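Local coordinates for exocyst complex component EXO70 (Saccharomyces cerevisiae, PDB 2B1E), which takes part in secretion as a subunit of the exocyst, which tethers secretory vesicles to sites of exocytosis, and contributes to assembly of that complex, at residues 88-93 against 137-142; 485-490 against 545-550; 532-537 against 550-555. All coordinates share one frame; numbering follows the deposited sequence.

Contact 1: 88-93 against 137-142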
loop_
_atom_site.group_PDB
_atom_site.type_symbol
_atom_site.label_atom_id
_atom_site.label_comp_id
_atom_site.label_asym_id
_atom_site.label_seq_id
_atom_site.Cartn_x
_atom_site.Cartn_y
_atom_site.Cartn_z
ATOM N N VAL A 88 11.402 26.882 40.183
ATOM C CA VAL A 88 12.716 26.923 39.536
ATOM C C VAL A 88 13.354 25.532 39.610
ATOM O O VAL A 88 13.892 25.004 38.628
ATOM C CB VAL A 88 13.670 27.936 40.254
ATOM C CG1 VAL A 88 15.088 27.798 39.699
ATOM C CG2 VAL A 88 13.167 29.352 40.054
ATOM N N TYR A 89 13.284 24.944 40.792
ATOM C CA TYR A 89 13.848 23.622 41.046
ATOM C C TYR A 89 13.159 22.557 40.187
ATOM O O TYR A 89 13.808 21.649 39.660
ATOM C CB TYR A 89 13.677 23.278 42.528
ATOM C CG TYR A 89 14.550 22.147 43.016
ATOM C CD1 TYR A 89 15.879 22.370 43.364
ATOM C CD2 TYR A 89 14.034 20.860 43.167
ATOM C CE1 TYR A 89 16.677 21.341 43.859
ATOM C CE2 TYR A 89 14.812 19.831 43.657
ATOM C CZ TYR A 89 16.136 20.078 44.006
ATOM O OH TYR A 89 16.897 19.069 44.530
ATOM N N PHE A 90 11.838 22.667 40.083
ATOM C CA PHE A 90 11.015 21.749 39.294
ATOM C C PHE A 90 11.442 21.802 37.820
ATOM O O PHE A 90 11.713 20.775 37.187
ATOM C CB PHE A 90 9.543 22.170 39.430
ATOM C CG PHE A 90 8.550 21.226 38.780
ATOM C CD1 PHE A 90 8.247 19.990 39.357
ATOM C CD2 PHE A 90 7.857 21.612 37.630
ATOM C CE1 PHE A 90 7.258 19.158 38.799
ATOM C CE2 PHE A 90 6.870 20.790 37.064
ATOM C CZ PHE A 90 6.573 19.561 37.653
ATOM N N ILE A 91 11.495 23.014 37.290
ATOM C CA ILE A 91 11.871 23.253 35.900
ATOM C C ILE A 91 13.309 22.795 35.637
ATOM O O ILE A 91 13.634 22.277 34.567
ATOM C CB ILE A 91 11.730 24.762 35.572
ATOM C CG1 ILE A 91 10.243 25.161 35.596
ATOM C CG2 ILE A 91 12.318 25.061 34.217
ATOM C CD1 ILE A 91 9.998 26.673 35.503
ATOM N N SER A 92 14.173 22.983 36.621
ATOM C CA SER A 92 15.554 22.575 36.460
ATOM C C SER A 92 15.668 21.055 36.284
ATOM O O SER A 92 16.374 20.579 35.395
ATOM C CB SER A 92 16.372 23.029 37.668
ATOM O OG SER A 92 17.700 22.588 37.539
ATOM N N ILE A 93 14.983 20.296 37.134
ATOM C CA ILE A 93 15.025 18.842 37.034
ATOM C C ILE A 93 14.497 18.400 35.673
ATOM O O ILE A 93 15.088 17.541 35.010
ATOM C CB ILE A 93 14.177 18.177 38.137
ATOM C CG1 ILE A 93 14.823 18.409 39.500
ATOM C CG2 ILE A 93 14.055 16.683 37.886
ATOM C CD1 ILE A 93 14.060 17.794 40.654
ATOM N N SER A 137 -3.358 23.556 38.162
ATOM C CA SER A 137 -3.280 23.887 36.738
ATOM C C SER A 137 -1.978 24.595 36.396
ATOM O O SER A 137 -1.389 24.353 35.344
ATOM C CB SER A 137 -4.474 24.756 36.305
ATOM O OG SER A 137 -4.404 26.060 36.866
ATOM N N ILE A 138 -1.525 25.451 37.299
ATOM C CA ILE A 138 -0.293 26.210 37.108
ATOM C C ILE A 138 0.946 25.314 36.969
ATOM O O ILE A 138 1.726 25.454 36.025
ATOM C CB ILE A 138 -0.088 27.198 38.289
ATOM C CG1 ILE A 138 -1.330 28.083 38.440
ATOM C CG2 ILE A 138 1.137 28.063 38.052
ATOM C CD1 ILE A 138 -1.389 28.864 39.737
ATOM N N ILE A 139 1.134 24.387 37.901
ATOM C CA ILE A 139 2.303 23.516 37.818
ATOM C C ILE A 139 2.134 22.524 36.664
ATOM O O ILE A 139 3.113 22.071 36.066
ATOM C CB ILE A 139 2.559 22.779 39.173
ATOM C CG1 ILE A 139 3.934 22.113 39.148
ATOM C CG2 ILE A 139 1.482 21.754 39.442
ATOM C CD1 ILE A 139 5.074 23.096 39.056
ATOM N N GLN A 140 0.889 22.208 36.323
ATOM C CA GLN A 140 0.639 21.292 35.215
ATOM C C GLN A 140 1.054 21.955 33.893
ATOM O O GLN A 140 1.678 21.312 33.046
ATOM C CB GLN A 140 -0.840 20.896 35.172
ATOM C CG GLN A 140 -1.164 19.845 34.126
ATOM C CD GLN A 140 -2.620 19.432 34.165
ATOM O OE1 GLN A 140 -3.144 19.078 35.221
ATOM N NE2 GLN A 140 -3.282 19.470 33.010
ATOM N N ASP A 141 0.714 23.238 33.724
ATOM C CA ASP A 141 1.089 23.975 32.511
ATOM C C ASP A 141 2.614 24.060 32.371
ATOM O O ASP A 141 3.146 24.006 31.261
ATOM C CB ASP A 141 0.495 25.387 32.511
ATOM C CG ASP A 141 -1.027 25.391 32.378
ATOM O OD1 ASP A 141 -1.587 24.488 31.716
ATOM O OD2 ASP A 141 -1.661 26.316 32.929
ATOM N N ILE A 142 3.313 24.189 33.495
ATOM C CA ILE A 142 4.776 24.234 33.488
ATOM C C ILE A 142 5.316 22.872 33.055
ATOM O O ILE A 142 6.211 22.789 32.205
ATOM C CB ILE A 142 5.337 24.607 34.892
ATOM C CG1 ILE A 142 5.114 26.093 35.153
ATOM C CG2 ILE A 142 6.846 24.305 34.970
ATOM C CD1 ILE A 142 5.273 26.506 36.600
#
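Phe-90 reaches from helix 66-94 toward helix 136-155 and meets two isoleucines there. Its first torsion, with CG anti to the backbone N (chi1 -174°), carries the ring that way. Ile-139 lays its CD1 over one face of the ring in a CH-pi contact, 3.8 Å from the centroid and displaced toward the CD2-CE2 rim; Phe-90 CD2 and Ile-139 CD1 are 3.5 Å apart. Ile-142 comes to the same ring from a different side, its CG2 lying in the ring plane at the edge, 3.9 Å from Phe-90 CD2. Were the ring cut back to an alanine here, Ile-139 CD1 would probably lose the face it rests on, and a gap would be likely to open between the helices. One residue on, Ile-91 sets its CG1 3.6 Å from Ile-142 CG2, and the two isoleucine side chains cross at about a right angle. Ile-142 CG2 thus touches both Phe-90 and Ile-91, and the contact is wholly apolar. The helix segments run 11.3 Å apart at closest approach, inclined by 29° with the same N-to-C sense. Helix 117-132 packs against both Phe-90, through Leu-123 and Ile-126, and Ile-93, while Gln-140 on helix 136-155 faces helix 209-233.

Contact 2: 485-490 against 545-550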
loop_
_atom_site.group_PDB
_atom_site.type_symbol
_atom_site.label_atom_id
_atom_site.label_comp_id
_atom_site.label_asym_id
_atom_site.label_seq_id
_atom_site.Cartn_x
_atom_site.Cartn_y
_atom_site.Cartn_z
ATOM N N GLN A 485 -15.822 -33.802 -60.129
ATOM C CA GLN A 485 -16.270 -33.144 -58.904
ATOM C C GLN A 485 -15.375 -33.533 -57.728
ATOM O O GLN A 485 -15.188 -32.762 -56.787
ATOM C CB GLN A 485 -17.725 -33.520 -58.599
ATOM C CG GLN A 485 -18.370 -32.688 -57.492
ATOM C CD GLN A 485 -18.428 -31.205 -57.831
ATOM O OE1 GLN A 485 -17.396 -30.545 -57.971
ATOM N NE2 GLN A 485 -19.640 -30.675 -57.969
ATOM N N ILE A 486 -14.825 -34.738 -57.789
ATOM C CA ILE A 486 -13.945 -35.207 -56.731
ATOM C C ILE A 486 -12.593 -34.496 -56.793
ATOM O O ILE A 486 -12.091 -34.035 -55.774
ATOM C CB ILE A 486 -13.764 -36.734 -56.814
ATOM C CG1 ILE A 486 -15.114 -37.404 -56.542
ATOM C CG2 ILE A 486 -12.721 -37.208 -55.793
ATOM C CD1 ILE A 486 -15.176 -38.860 -56.910
ATOM N N LYS A 487 -11.997 -34.398 -57.976
ATOM C CA LYS A 487 -10.714 -33.710 -58.077
ATOM C C LYS A 487 -10.888 -32.271 -57.599
ATOM O O LYS A 487 -10.020 -31.715 -56.929
ATOM C CB LYS A 487 -10.191 -33.710 -59.515
ATOM C CG LYS A 487 -9.702 -35.063 -59.996
ATOM C CD LYS A 487 -8.952 -34.947 -61.317
ATOM C CE LYS A 487 -9.840 -34.394 -62.422
ATOM N NZ LYS A 487 -11.036 -35.253 -62.650
ATOM N N GLU A 488 -12.023 -31.676 -57.946
ATOM C CA GLU A 488 -12.299 -30.313 -57.539
ATOM C C GLU A 488 -12.302 -30.206 -56.019
ATOM O O GLU A 488 -11.849 -29.202 -55.471
ATOM C CB GLU A 488 -13.642 -29.847 -58.094
ATOM C CG GLU A 488 -13.992 -28.426 -57.694
ATOM C CD GLU A 488 -13.058 -27.394 -58.306
ATOM O OE1 GLU A 488 -13.009 -26.255 -57.787
ATOM O OE2 GLU A 488 -12.382 -27.713 -59.313
ATOM N N LYS A 489 -12.805 -31.228 -55.325
ATOM C CA LYS A 489 -12.815 -31.156 -53.866
ATOM C C LYS A 489 -11.388 -31.136 -53.331
ATOM O O LYS A 489 -11.091 -30.419 -52.376
ATOM C CB LYS A 489 -13.574 -32.333 -53.242
ATOM C CG LYS A 489 -15.080 -32.299 -53.465
ATOM C CD LYS A 489 -15.768 -33.427 -52.703
ATOM C CE LYS A 489 -17.174 -33.684 -53.242
ATOM N NZ LYS A 489 -18.036 -32.470 -53.181
ATOM N N PHE A 490 -10.508 -31.929 -53.937
ATOM C CA PHE A 490 -9.115 -31.967 -53.493
ATOM C C PHE A 490 -8.435 -30.648 -53.842
ATOM O O PHE A 490 -7.665 -30.096 -53.052
ATOM C CB PHE A 490 -8.371 -33.119 -54.166
ATOM C CG PHE A 490 -8.571 -34.444 -53.499
ATOM C CD1 PHE A 490 -7.747 -34.838 -52.445
ATOM C CD2 PHE A 490 -9.580 -35.306 -53.923
ATOM C CE1 PHE A 490 -7.928 -36.082 -51.818
ATOM C CE2 PHE A 490 -9.770 -36.543 -53.311
ATOM C CZ PHE A 490 -8.946 -36.935 -52.257
ATOM N N ARG A 545 -2.090 -40.902 -57.526
ATOM C CA ARG A 545 -0.929 -40.019 -57.600
ATOM C C ARG A 545 -1.056 -38.965 -58.700
ATOM O O ARG A 545 -0.475 -37.888 -58.602
ATOM C CB ARG A 545 0.343 -40.827 -57.865
ATOM C CG ARG A 545 0.750 -41.798 -56.778
ATOM C CD ARG A 545 2.049 -42.499 -57.176
ATOM N NE ARG A 545 2.522 -43.447 -56.168
ATOM C CZ ARG A 545 1.868 -44.546 -55.802
ATOM N NH1 ARG A 545 0.699 -44.848 -56.359
ATOM N NH2 ARG A 545 2.385 -45.348 -54.878
ATOM N N LYS A 546 -1.810 -39.277 -59.748
ATOM C CA LYS A 546 -1.976 -38.348 -60.859
ATOM C C LYS A 546 -3.096 -37.329 -60.707
ATOM O O LYS A 546 -3.172 -36.379 -61.483
ATOM C CB LYS A 546 -2.188 -39.129 -62.160
ATOM C CG LYS A 546 -0.964 -39.899 -62.616
ATOM C CD LYS A 546 -1.224 -40.677 -63.893
ATOM C CE LYS A 546 0.094 -41.079 -64.547
ATOM N NZ LYS A 546 1.009 -41.767 -63.590
ATOM N N HIS A 547 -3.958 -37.505 -59.710
ATOM C CA HIS A 547 -5.071 -36.578 -59.540
ATOM C C HIS A 547 -5.195 -35.998 -58.146
ATOM O O HIS A 547 -5.995 -35.097 -57.908
ATOM C CB HIS A 547 -6.377 -37.271 -59.928
ATOM C CG HIS A 547 -6.322 -37.935 -61.267
ATOM N ND1 HIS A 547 -5.685 -39.138 -61.473
ATOM C CD2 HIS A 547 -6.775 -37.536 -62.478
ATOM C CE1 HIS A 547 -5.746 -39.453 -62.754
ATOM N NE2 HIS A 547 -6.403 -38.497 -63.386
ATOM N N ILE A 548 -4.400 -36.523 -57.227
ATOM C CA ILE A 548 -4.411 -36.051 -55.855
ATOM C C ILE A 548 -2.995 -35.605 -55.507
ATOM O O ILE A 548 -2.081 -36.416 -55.419
ATOM C CB ILE A 548 -4.867 -37.167 -54.908
ATOM C CG1 ILE A 548 -6.331 -37.517 -55.197
ATOM C CG2 ILE A 548 -4.694 -36.727 -53.468
ATOM C CD1 ILE A 548 -6.811 -38.783 -54.494
ATOM N N LYS A 549 -2.823 -34.304 -55.303
ATOM C CA LYS A 549 -1.507 -33.747 -55.001
ATOM C C LYS A 549 -0.794 -34.330 -53.783
ATOM O O LYS A 549 0.394 -34.659 -53.858
ATOM C CB LYS A 549 -1.614 -32.218 -54.855
ATOM C CG LYS A 549 -0.275 -31.491 -54.773
ATOM C CD LYS A 549 -0.450 -29.977 -54.883
ATOM C CE LYS A 549 0.889 -29.256 -54.845
ATOM N NZ LYS A 549 0.729 -27.784 -55.044
ATOM N N TYR A 550 -1.506 -34.470 -52.667
ATOM C CA TYR A 550 -0.894 -34.975 -51.441
ATOM C C TYR A 550 -1.449 -36.273 -50.871
ATOM O O TYR A 550 -2.665 -36.451 -50.767
ATOM C CB TYR A 550 -1.010 -33.938 -50.314
ATOM C CG TYR A 550 -0.480 -32.559 -50.612
ATOM C CD1 TYR A 550 0.884 -32.281 -50.547
ATOM C CD2 TYR A 550 -1.350 -31.514 -50.918
ATOM C CE1 TYR A 550 1.365 -30.987 -50.771
ATOM C CE2 TYR A 550 -0.880 -30.227 -51.142
ATOM C CZ TYR A 550 0.472 -29.968 -51.064
ATOM O OH TYR A 550 0.926 -28.683 -51.256
#
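The loop joining helices 512-537 and 552-563 folds back here against the N-terminal part of helix 483-504, in the all-helical C-terminal region of the EXO70 family. Ile-548 of the loop meets Phe-490 of the helix face-on. Its CG1 stands almost directly above the ring, 3.8 Å from the centroid and only 4° off the normal, a CH-pi contact. The two branch ends reach different parts of the rim: CD1 lies 3.6 Å from Phe-490 CZ, and CG2 is 3.7 Å from Phe-490 CD1. Chi1 of Ile-548 (-66°) sets CG2 anti to the backbone N and CG1 beside it, and both carbons bear on the ring. One turn back along the helix, Lys-487 uses its aliphatic part: CD touches the edge of the His-547 imidazole, 3.6 Å from CD2, and is 3.7 Å from His-547 CB. The lysine chain bends beyond CG, and its NZ is engaged by a salt bridge with Glu-484 on its own helix. His-547 in turn stacks on Phe-541 of the same loop. Helix 512-537 lies against the apolar pair, with Tyr-530 touching both Phe-490 and Ile-548 and with Phe-533 and Tyr-537 packing on Phe-490.

Contact 3: 532-537 against 550-555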
loop_
_atom_site.group_PDB
_atom_site.type_symbol
_atom_site.label_atom_id
_atom_site.label_comp_id
_atom_site.label_asym_id
_atom_site.label_seq_id
_atom_site.Cartn_x
_atom_site.Cartn_y
_atom_site.Cartn_z
ATOM N N ARG A 532 -9.133 -39.438 -43.592
ATOM C CA ARG A 532 -10.471 -39.970 -43.856
ATOM C C ARG A 532 -10.968 -39.545 -45.237
ATOM O O ARG A 532 -11.570 -40.334 -45.969
ATOM C CB ARG A 532 -11.442 -39.483 -42.776
ATOM C CG ARG A 532 -11.179 -40.101 -41.412
ATOM C CD ARG A 532 -11.815 -39.318 -40.281
ATOM N NE ARG A 532 -11.453 -39.929 -39.007
ATOM C CZ ARG A 532 -11.308 -39.268 -37.867
ATOM N NH1 ARG A 532 -11.500 -37.958 -37.819
ATOM N NH2 ARG A 532 -10.943 -39.920 -36.774
ATOM N N PHE A 533 -10.721 -38.288 -45.582
ATOM C CA PHE A 533 -11.122 -37.732 -46.874
ATOM C C PHE A 533 -10.376 -38.441 -48.011
ATOM O O PHE A 533 -10.975 -38.860 -49.012
ATOM C CB PHE A 533 -10.805 -36.225 -46.875
ATOM C CG PHE A 533 -10.977 -35.553 -48.207
ATOM C CD1 PHE A 533 -12.200 -35.572 -48.865
ATOM C CD2 PHE A 533 -9.917 -34.850 -48.780
ATOM C CE1 PHE A 533 -12.372 -34.896 -50.076
ATOM C CE2 PHE A 533 -10.079 -34.174 -49.985
ATOM C CZ PHE A 533 -11.307 -34.198 -50.633
ATOM N N TYR A 534 -9.062 -38.567 -47.851
ATOM C CA TYR A 534 -8.219 -39.226 -48.845
ATOM C C TYR A 534 -8.648 -40.683 -48.998
ATOM O O TYR A 534 -8.779 -41.188 -50.106
ATOM C CB TYR A 534 -6.753 -39.159 -48.403
ATOM C CG TYR A 534 -5.766 -39.883 -49.301
ATOM C CD1 TYR A 534 -5.168 -39.238 -50.391
ATOM C CD2 TYR A 534 -5.401 -41.200 -49.038
ATOM C CE1 TYR A 534 -4.219 -39.901 -51.191
ATOM C CE2 TYR A 534 -4.463 -41.866 -49.827
ATOM C CZ TYR A 534 -3.877 -41.213 -50.895
ATOM O OH TYR A 534 -2.944 -41.875 -51.656
ATOM N N SER A 535 -8.871 -41.359 -47.880
ATOM C CA SER A 535 -9.273 -42.760 -47.924
ATOM C C SER A 535 -10.642 -42.936 -48.584
ATOM O O SER A 535 -10.890 -43.912 -49.284
ATOM C CB SER A 535 -9.308 -43.331 -46.510
ATOM O OG SER A 535 -9.720 -44.687 -46.522
ATOM N N ARG A 536 -11.524 -41.973 -48.370
ATOM C CA ARG A 536 -12.866 -42.036 -48.925
ATOM C C ARG A 536 -12.887 -41.884 -50.450
ATOM O O ARG A 536 -13.711 -42.506 -51.138
ATOM C CB ARG A 536 -13.732 -40.945 -48.278
ATOM C CG ARG A 536 -15.203 -40.954 -48.699
ATOM C CD ARG A 536 -15.998 -39.782 -48.094
ATOM N NE ARG A 536 -16.279 -39.934 -46.664
ATOM C CZ ARG A 536 -15.556 -39.402 -45.681
ATOM N NH1 ARG A 536 -14.482 -38.662 -45.951
ATOM N NH2 ARG A 536 -15.909 -39.607 -44.417
ATOM N N TYR A 537 -11.967 -41.090 -50.985
ATOM C CA TYR A 537 -11.956 -40.834 -52.423
ATOM C C TYR A 537 -10.749 -41.254 -53.260
ATOM O O TYR A 537 -10.784 -41.121 -54.482
ATOM C CB TYR A 537 -12.173 -39.347 -52.667
ATOM C CG TYR A 537 -13.493 -38.811 -52.179
ATOM C CD1 TYR A 537 -13.555 -37.929 -51.100
ATOM C CD2 TYR A 537 -14.680 -39.137 -52.839
ATOM C CE1 TYR A 537 -14.774 -37.371 -50.696
ATOM C CE2 TYR A 537 -15.886 -38.595 -52.444
ATOM C CZ TYR A 537 -15.934 -37.712 -51.381
ATOM O OH TYR A 537 -17.148 -37.157 -51.031
ATOM N N TYR A 550 -1.506 -34.470 -52.667
ATOM C CA TYR A 550 -0.894 -34.975 -51.441
ATOM C C TYR A 550 -1.449 -36.273 -50.871
ATOM O O TYR A 550 -2.665 -36.451 -50.767
ATOM C CB TYR A 550 -1.010 -33.938 -50.314
ATOM C CG TYR A 550 -0.480 -32.559 -50.612
ATOM C CD1 TYR A 550 0.884 -32.281 -50.547
ATOM C CD2 TYR A 550 -1.350 -31.514 -50.918
ATOM C CE1 TYR A 550 1.365 -30.987 -50.771
ATOM C CE2 TYR A 550 -0.880 -30.227 -51.142
ATOM C CZ TYR A 550 0.472 -29.968 -51.064
ATOM O OH TYR A 550 0.926 -28.683 -51.256
ATOM N N THR A 551 -0.552 -37.177 -50.491
ATOM C CA THR A 551 -0.976 -38.396 -49.816
ATOM C C THR A 551 -0.963 -37.903 -48.369
ATOM O O THR A 551 -0.371 -36.856 -48.071
ATOM C CB THR A 551 0.050 -39.553 -49.962
ATOM O OG1 THR A 551 1.319 -39.143 -49.438
ATOM C CG2 THR A 551 0.198 -39.949 -51.419
ATOM N N PRO A 552 -1.636 -38.613 -47.451
ATOM C CA PRO A 552 -1.598 -38.111 -46.078
ATOM C C PRO A 552 -0.163 -37.961 -45.564
ATOM O O PRO A 552 0.164 -36.995 -44.872
ATOM C CB PRO A 552 -2.399 -39.157 -45.312
ATOM C CG PRO A 552 -3.466 -39.546 -46.339
ATOM C CD PRO A 552 -2.637 -39.687 -47.603
ATOM N N ASP A 553 0.695 -38.918 -45.906
ATOM C CA ASP A 553 2.081 -38.857 -45.461
ATOM C C ASP A 553 2.785 -37.622 -46.010
ATOM O O ASP A 553 3.634 -37.042 -45.343
ATOM C CB ASP A 553 2.851 -40.118 -45.879
ATOM C CG ASP A 553 2.513 -41.316 -45.015
ATOM O OD1 ASP A 553 1.887 -41.114 -43.951
ATOM O OD2 ASP A 553 2.884 -42.457 -45.390
ATOM N N GLU A 554 2.438 -37.221 -47.228
ATOM C CA GLU A 554 3.063 -36.041 -47.813
ATOM C C GLU A 554 2.553 -34.807 -47.081
ATOM O O GLU A 554 3.316 -33.890 -46.774
ATOM C CB GLU A 554 2.751 -35.966 -49.311
ATOM C CG GLU A 554 3.612 -36.903 -50.128
ATOM C CD GLU A 554 3.118 -37.112 -51.549
ATOM O OE1 GLU A 554 3.880 -37.693 -52.344
ATOM O OE2 GLU A 554 1.978 -36.720 -51.876
ATOM N N LEU A 555 1.255 -34.791 -46.795
ATOM C CA LEU A 555 0.658 -33.673 -46.093
ATOM C C LEU A 555 1.299 -33.583 -44.718
ATOM O O LEU A 555 1.627 -32.502 -44.247
ATOM C CB LEU A 555 -0.849 -33.878 -45.947
ATOM C CG LEU A 555 -1.604 -32.569 -45.709
ATOM C CD1 LEU A 555 -1.492 -31.710 -46.967
ATOM C CD2 LEU A 555 -3.064 -32.850 -45.393
#
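Tyr-534 and Pro-552 form the centre of the contact, Pro-552 setting the CD-CG edge of its ring over a face of the phenol, the two side chains crossing at about a right angle. From the tyrosine backbone, CB is the first atom to meet the partner, 3.9 Å from Pro-552 CG. The first torsion swings the ring out from helix 512-537 toward the start of helix 552-563. There Pro-552 CD sits over the middle of the ring, 3.4 Å from the centroid and 10° off the normal, a close CH-pi contact. Tyr-534 CG lies under this CD. CD2 is nearest to the proline, 3.5 Å from its CD, and Pro-552 CG also lies near CD2, while CE2 has Pro-552 CD as its neighbour. On the other rim, CD1 and CE1 come near the backbone: Tyr-550 O is 3.8 Å from CD1, and CE1 lies at a like distance from Thr-551 CA. That carbonyl oxygen is already hydrogen-bonded to Tyr-530 OH. CZ again has Pro-552 CD as its nearest partner. At the tip, Tyr-534 OH touches the methyl CG2 of Thr-551 at 3.7 Å, the two side chains running alongside each other and pointing the same way.

Chi1 of Thr-551 (58°) gives that methyl to Tyr-534 and turns OG1 to the helix, where it accepts from Glu-554 N at 3.1 Å. Thr-551 N donates in return to Glu-554 OE2, reaching it from 37° above the carboxylate plane. These reciprocal bonds make a capping box, with Thr-551 as N-cap, so the tyrosine packs on the capped start of the C-terminal helix.

Contact 1 lies in the N-terminal part of a long, helical rod, with contacts 2 and 3 near the other end, on opposite sides of the chain's centre; the centres of contacts 1 and 2 are about 111 Å apart. Along the chain contact 1 closes first, joining helices 66-94 and 136-155. Contacts 2 and 3 then interleave, with centres only about 10 Å apart and Tyr-550 in common. They touch directly where Ile-486 CG2 of helix 483-504 packs on Tyr-537 CB of helix 512-537, at 3.8 Å. Together they tie loop 545-550 and the final helix, 552-563, to two consecutive helices, whereas contact 1 is a separate local helix pairing.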